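Local coordinates for protein putative cytochrome P450 hydroxylase (Chondromyces apiculatus DSM 436, PDB 6GMF) that binds heme b and probably oxidises terpenes as a cytochrome P450 monooxygenase, at residues Pro85-Leu90 / Asp339-Ile344; Leu334-Asp339 / Ile344-Ala349. All blocks are in the same frame, centred on the assembly; numbering follows the deposited sequence.

How the contacts relate
Both contacts meet the same heme and use parts of the cysteine-bearing loop that leads into helix 346-363. Contact 1 joins residues 339-344 of this loop to the start of helix 86-94. It grips a heme propionate and contains Cys343, the iron ligand. Contact 2 folds residues 334-339 against 344-349 and packs beside the porphyrin on the cysteine side. The two centres are about 12 Å apart. They share Asp339 and Ile344, and their segments alternate along the chain. Cys343 N lies 3.0 Å from Phe336 O, a probable hydrogen bond that ties contact 1 to contact 2 next to the iron ligand. Water 1 binds the iron on the other side.

Contact 1 of 2, residues Pro85-Leu90 / Asp339-Ile344; sequences PRHGKL and DIHFCI. With HEM (protoporphyrin IX containing Fe), chain B.
The imidazole rings of His87 and His341 meet at an oblique angle beside a heme propionate. Their planes are at 47° and their centroids 4.0 Å apart. Each ring lies partly over a face of the other, offset toward the rim. His87 CD2 and His341 CE1 come within 3.2 Å. Each histidine gives one N-H to a different oxygen of the same carboxylate. His87 NE2 donates to HEM O1D at 2.7 Å in a nearly straight bond (171°). His341 ND1 donates to HEM O2D at 2.6 Å, equally straight, and this oxygen lies in the plane of the His341 ring. The two bonds hold both carboxylate oxygens and so limit its rotation. The CG of His87 is anti to the backbone N (chi1 175°), which carries the ring off helix 86-94 toward the heme. Ile340 O sits at the edge of that ring, 3.2 Å from His87 CE1. Ile340 CD1 packs against His87 ND1. Arg91, one helical turn after His87, also hydrogen-bonds the heme, and Asn58 touches His341. Further along the loop, Cys343 SG binds the heme iron at 2.3 Å. The His87 and Arg91 pair matches the HxxxR pattern of bacterial P450 C helices, and His341 and Cys343 belong to the P450 cysteine loop (FxxGxHxCxG, with Asp339 in place of the first glycine of that pattern).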
# COMPACT_ATOMS: atom_id res chain seq x y z
N PRO A 85 -21.29 0.72 -12.52
CA PRO A 85 -20.76 1.78 -13.37
C PRO A 85 -20.30 3.02 -12.61
O PRO A 85 -19.61 3.87 -13.15
CB PRO A 85 -21.97 2.18 -14.24
CG PRO A 85 -23.11 1.88 -13.34
CD PRO A 85 -22.73 0.60 -12.62
N ARG A 86 -20.69 3.09 -11.33
CA ARG A 86 -20.34 4.25 -10.46
C ARG A 86 -18.82 4.38 -10.32
O ARG A 86 -18.33 5.53 -10.30
CB ARG A 86 -21.01 4.09 -9.08
CG ARG A 86 -22.47 4.49 -9.05
CD ARG A 86 -23.24 3.79 -7.95
NE ARG A 86 -24.68 3.92 -8.10
CZ ARG A 86 -25.49 2.92 -8.44
NH1 ARG A 86 -25.00 1.81 -8.96
NH2 ARG A 86 -26.80 3.04 -8.26
N HIS A 87 -18.11 3.25 -10.23
CA HIS A 87 -16.66 3.27 -10.07
C HIS A 87 -15.95 4.09 -11.16
O HIS A 87 -15.08 4.89 -10.86
CB HIS A 87 -16.11 1.84 -10.04
CG HIS A 87 -14.63 1.83 -9.99
ND1 HIS A 87 -13.86 1.61 -11.13
CD2 HIS A 87 -13.78 2.13 -8.98
CE1 HIS A 87 -12.59 1.77 -10.81
NE2 HIS A 87 -12.50 2.07 -9.50
N GLY A 88 -16.30 3.88 -12.43
CA GLY A 88 -15.61 4.53 -13.52
C GLY A 88 -15.80 6.02 -13.48
O GLY A 88 -14.91 6.77 -13.76
N LYS A 89 -17.01 6.45 -13.11
CA LYS A 89 -17.32 7.90 -13.09
C LYS A 89 -16.45 8.54 -12.01
O LYS A 89 -15.81 9.58 -12.22
CB LYS A 89 -18.81 8.11 -12.82
CG LYS A 89 -19.76 7.47 -13.82
N LEU A 90 -16.44 7.89 -10.85
CA LEU A 90 -15.69 8.41 -9.72
C LEU A 90 -14.19 8.40 -10.04
O LEU A 90 -13.51 9.36 -9.80
CB LEU A 90 -16.03 7.56 -8.50
CG LEU A 90 -15.29 7.93 -7.23
CD1 LEU A 90 -15.51 9.39 -6.87
CD2 LEU A 90 -15.75 7.04 -6.08
N ASP A 339 -6.33 -4.27 -13.58
CA ASP A 339 -7.58 -3.88 -14.21
C ASP A 339 -8.18 -2.63 -13.52
O ASP A 339 -7.49 -1.67 -13.23
CB ASP A 339 -8.52 -5.06 -14.30
CG ASP A 339 -9.35 -5.01 -15.58
OD1 ASP A 339 -9.50 -3.90 -16.13
OD2 ASP A 339 -9.80 -6.10 -16.02
N ILE A 340 -9.50 -2.62 -13.29
CA ILE A 340 -10.18 -1.33 -13.07
C ILE A 340 -9.75 -0.63 -11.77
O ILE A 340 -9.75 0.61 -11.74
CB ILE A 340 -11.70 -1.46 -13.17
CG1 ILE A 340 -12.33 -2.37 -12.11
CG2 ILE A 340 -12.08 -1.90 -14.58
CD1 ILE A 340 -13.83 -2.26 -12.08
N HIS A 341 -9.44 -1.39 -10.71
CA HIS A 341 -9.08 -0.83 -9.43
C HIS A 341 -7.56 -0.69 -9.26
O HIS A 341 -7.10 -0.31 -8.19
CB HIS A 341 -9.66 -1.64 -8.28
CG HIS A 341 -11.13 -1.54 -8.16
ND1 HIS A 341 -11.76 -0.47 -7.54
CD2 HIS A 341 -12.09 -2.37 -8.62
CE1 HIS A 341 -13.06 -0.68 -7.57
NE2 HIS A 341 -13.30 -1.85 -8.23
N PHE A 342 -6.79 -0.85 -10.34
CA PHE A 342 -5.35 -0.76 -10.25
C PHE A 342 -4.97 0.50 -9.47
O PHE A 342 -5.40 1.59 -9.77
CB PHE A 342 -4.76 -0.69 -11.67
CG PHE A 342 -3.25 -0.68 -11.71
CD1 PHE A 342 -2.49 -1.85 -11.72
CD2 PHE A 342 -2.58 0.54 -11.69
CE1 PHE A 342 -1.10 -1.80 -11.73
CE2 PHE A 342 -1.21 0.58 -11.67
CZ PHE A 342 -0.47 -0.58 -11.68
N CYS A 343 -3.98 0.36 -8.58
CA CYS A 343 -3.60 1.37 -7.64
C CYS A 343 -3.40 2.73 -8.33
O CYS A 343 -2.46 2.89 -9.16
CB CYS A 343 -2.29 0.97 -6.96
SG CYS A 343 -1.74 2.15 -5.73
N ILE A 344 -4.18 3.72 -7.94
CA ILE A 344 -4.03 5.09 -8.39
C ILE A 344 -2.69 5.67 -7.93
O ILE A 344 -2.06 6.55 -8.59
CB ILE A 344 -5.23 5.92 -7.89
CG1 ILE A 344 -6.48 5.53 -8.68
CG2 ILE A 344 -4.99 7.42 -7.95
CD1 ILE A 344 -7.75 6.11 -8.16
CHA HEM B . -5.69 0.59 -4.97
CHB HEM B . -1.67 -1.48 -3.63
CHC HEM B . 0.13 2.89 -2.59
CHD HEM B . -4.04 4.92 -3.57
C1A HEM B . -4.72 -0.36 -4.73
C2A HEM B . -4.91 -1.73 -5.08
C3A HEM B . -3.76 -2.32 -4.67
C4A HEM B . -2.92 -1.31 -4.13
CMA HEM B . -3.39 -3.79 -4.69
CAA HEM B . -6.08 -2.40 -5.73
CBA HEM B . -7.24 -2.72 -4.74
CGA HEM B . -8.35 -3.53 -5.37
O1A HEM B . -8.23 -3.98 -6.54
O2A HEM B . -9.32 -3.80 -4.58
C1B HEM B . -0.79 -0.47 -3.20
C2B HEM B . 0.57 -0.67 -2.79
C3B HEM B . 1.10 0.55 -2.47
C4B HEM B . 0.03 1.52 -2.73
CMB HEM B . 1.18 -2.01 -2.72
CAB HEM B . 2.49 0.95 -2.04
CBB HEM B . 3.49 0.16 -2.29
C1C HEM B . -0.79 3.86 -2.80
C2C HEM B . -0.57 5.26 -2.58
C3C HEM B . -1.80 5.81 -2.88
C4C HEM B . -2.72 4.78 -3.21
CMC HEM B . 0.75 5.93 -2.30
CAC HEM B . -2.22 7.21 -2.88
CBC HEM B . -1.54 8.21 -2.37
C1D HEM B . -4.83 3.88 -4.00
C2D HEM B . -6.26 4.07 -4.38
C3D HEM B . -6.71 2.87 -4.79
C4D HEM B . -5.58 1.94 -4.65
CMD HEM B . -6.93 5.43 -4.31
CAD HEM B . -8.10 2.55 -5.26
CBD HEM B . -8.30 2.57 -6.79
CGD HEM B . -9.69 2.14 -7.21
O1D HEM B . -10.05 2.48 -8.35
O2D HEM B . -10.41 1.45 -6.44
NA HEM B . -3.49 -0.11 -4.15
NB HEM B . -1.03 0.84 -3.15
NC HEM B . -2.10 3.57 -3.14
ND HEM B . -4.50 2.55 -4.12
FE HEM B . -2.78 1.72 -3.76
O HOH W 1 -3.55 1.29 -1.70

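Contact 2 of 2, residues Leu334-Asp339 / Ile344-Ala349; sequences LAFGLD and IGAPLA. With HEM (protoporphyrin IX containing Fe), chain B.
Ala349 N donates to Gly345 O at 2.9 Å, closing the first turn of helix 346-363. This turn presents the methyls of Ala346 and Ala349 to the phenyl ring of Phe336. Ala346 CB stands over the centre of one ring face, 3.6 Å from the centroid and 5° off the normal, a CH-pi contact. Ala349 CB comes instead to the ring edge, 4.0 Å from Phe336 CZ. The same ring turns its edge to the porphyrin, with Phe336 CE1 3.6 Å from HEM C3B. The CG of Phe336 is anti to its carbonyl carbon (chi1 -74°), which sends the ring between the helix start and the heme. Replacing Phe336 with an alanine would probably leave the Ala346 methyl without its aromatic face and open a gap beside the porphyrin. Gly345 CA lies 3.4 Å from HEM C3C, right against the porphyrin. Leu334 to Gly337 form a type I turn, with Gly337 N hydrogen-bonded to Leu334 O. Phe336 is the phenylalanine that opens the P450 cysteine loop, and it also packs on Cys343, the iron ligand. Around it, Ala335 and Phe336 pack on Leu274 of helix 266-276, and Leu334 touches Tyr43 and Val46 of helix 43-51.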
# COMPACT_ATOMS: atom_id res chain seq x y z
N LEU A 334 1.59 -8.43 -9.48
CA LEU A 334 0.25 -7.91 -9.16
C LEU A 334 0.22 -7.11 -7.83
O LEU A 334 -0.81 -6.96 -7.20
CB LEU A 334 -0.68 -9.11 -9.03
CG LEU A 334 -0.80 -9.97 -10.28
CD1 LEU A 334 -1.83 -11.08 -10.05
CD2 LEU A 334 -1.21 -9.12 -11.46
N ALA A 335 1.36 -6.57 -7.39
CA ALA A 335 1.45 -5.85 -6.12
C ALA A 335 0.49 -4.65 -6.09
O ALA A 335 0.08 -4.26 -5.00
CB ALA A 335 2.84 -5.42 -5.79
N PHE A 336 0.22 -4.01 -7.25
CA PHE A 336 -0.65 -2.86 -7.34
C PHE A 336 -2.06 -3.24 -7.82
O PHE A 336 -2.85 -2.37 -8.17
CB PHE A 336 -0.00 -1.83 -8.28
CG PHE A 336 1.16 -1.10 -7.68
CD1 PHE A 336 1.04 -0.42 -6.48
CD2 PHE A 336 2.41 -1.07 -8.30
CE1 PHE A 336 2.06 0.30 -5.92
CE2 PHE A 336 3.45 -0.38 -7.73
CZ PHE A 336 3.29 0.33 -6.55
N GLY A 337 -2.38 -4.54 -7.83
CA GLY A 337 -3.57 -5.04 -8.41
C GLY A 337 -3.51 -5.06 -9.93
O GLY A 337 -2.44 -5.18 -10.53
N LEU A 338 -4.69 -5.00 -10.55
CA LEU A 338 -4.89 -5.29 -11.94
C LEU A 338 -6.27 -4.81 -12.37
O LEU A 338 -7.25 -5.01 -11.67
CB LEU A 338 -4.79 -6.80 -12.13
CG LEU A 338 -4.74 -7.34 -13.56
CD1 LEU A 338 -3.43 -6.90 -14.21
CD2 LEU A 338 -4.85 -8.84 -13.54
N ASP A 339 -6.33 -4.27 -13.58
CA ASP A 339 -7.58 -3.88 -14.21
C ASP A 339 -8.18 -2.63 -13.52
O ASP A 339 -7.49 -1.67 -13.23
CB ASP A 339 -8.52 -5.06 -14.30
CG ASP A 339 -9.35 -5.01 -15.58
OD1 ASP A 339 -9.50 -3.90 -16.13
OD2 ASP A 339 -9.80 -6.10 -16.02
N ILE A 344 -4.18 3.72 -7.94
CA ILE A 344 -4.03 5.09 -8.39
C ILE A 344 -2.69 5.67 -7.93
O ILE A 344 -2.06 6.55 -8.59
CB ILE A 344 -5.23 5.92 -7.89
CG1 ILE A 344 -6.48 5.53 -8.68
CG2 ILE A 344 -4.99 7.42 -7.95
CD1 ILE A 344 -7.75 6.11 -8.16
N GLY A 345 -2.21 5.23 -6.76
CA GLY A 345 -0.99 5.71 -6.19
C GLY A 345 0.28 5.05 -6.70
O GLY A 345 1.32 5.39 -6.18
N ALA A 346 0.19 4.12 -7.66
CA ALA A 346 1.31 3.33 -7.99
C ALA A 346 2.49 4.24 -8.39
O ALA A 346 3.60 3.98 -7.94
CB ALA A 346 1.00 2.36 -9.08
N PRO A 347 2.35 5.31 -9.18
CA PRO A 347 3.53 6.13 -9.49
C PRO A 347 4.13 6.86 -8.30
O PRO A 347 5.35 7.08 -8.24
CB PRO A 347 3.04 7.15 -10.52
CG PRO A 347 1.56 7.14 -10.39
CD PRO A 347 1.19 5.73 -9.96
N LEU A 348 3.25 7.28 -7.38
CA LEU A 348 3.66 7.95 -6.17
C LEU A 348 4.43 6.99 -5.24
O LEU A 348 5.44 7.33 -4.73
CB LEU A 348 2.47 8.60 -5.46
CG LEU A 348 2.88 9.36 -4.20
CD1 LEU A 348 3.99 10.39 -4.50
CD2 LEU A 348 1.66 10.00 -3.56
N ALA A 349 3.91 5.78 -5.02
CA ALA A 349 4.62 4.78 -4.23
C ALA A 349 6.01 4.51 -4.83
O ALA A 349 7.01 4.41 -4.12
CB ALA A 349 3.82 3.50 -4.21
CHA HEM B . -5.69 0.59 -4.97
CHB HEM B . -1.67 -1.48 -3.63
CHC HEM B . 0.13 2.89 -2.59
CHD HEM B . -4.04 4.92 -3.57
C1A HEM B . -4.72 -0.36 -4.73
C2A HEM B . -4.91 -1.73 -5.08
C3A HEM B . -3.76 -2.32 -4.67
C4A HEM B . -2.92 -1.31 -4.13
CMA HEM B . -3.39 -3.79 -4.69
CAA HEM B . -6.08 -2.40 -5.73
CBA HEM B . -7.24 -2.72 -4.74
CGA HEM B . -8.35 -3.53 -5.37
O1A HEM B . -8.23 -3.98 -6.54
O2A HEM B . -9.32 -3.80 -4.58
C1B HEM B . -0.79 -0.47 -3.20
C2B HEM B . 0.57 -0.67 -2.79
C3B HEM B . 1.10 0.55 -2.47
C4B HEM B . 0.03 1.52 -2.73
CMB HEM B . 1.18 -2.01 -2.72
CAB HEM B . 2.49 0.95 -2.04
CBB HEM B . 3.49 0.16 -2.29
C1C HEM B . -0.79 3.86 -2.80
C2C HEM B . -0.57 5.26 -2.58
C3C HEM B . -1.80 5.81 -2.88
C4C HEM B . -2.72 4.78 -3.21
CMC HEM B . 0.75 5.93 -2.30
CAC HEM B . -2.22 7.21 -2.88
CBC HEM B . -1.54 8.21 -2.37
C1D HEM B . -4.83 3.88 -4.00
C2D HEM B . -6.26 4.07 -4.38
C3D HEM B . -6.71 2.87 -4.79
C4D HEM B . -5.58 1.94 -4.65
CMD HEM B . -6.93 5.43 -4.31
CAD HEM B . -8.10 2.55 -5.26
CBD HEM B . -8.30 2.57 -6.79
CGD HEM B . -9.69 2.14 -7.21
O1D HEM B . -10.05 2.48 -8.35
O2D HEM B . -10.41 1.45 -6.44
NA HEM B . -3.49 -0.11 -4.15
NB HEM B . -1.03 0.84 -3.15
NC HEM B . -2.10 3.57 -3.14
ND HEM B . -4.50 2.55 -4.12
FE HEM B . -2.78 1.72 -3.76
O HOH W 1 -3.55 1.29 -1.70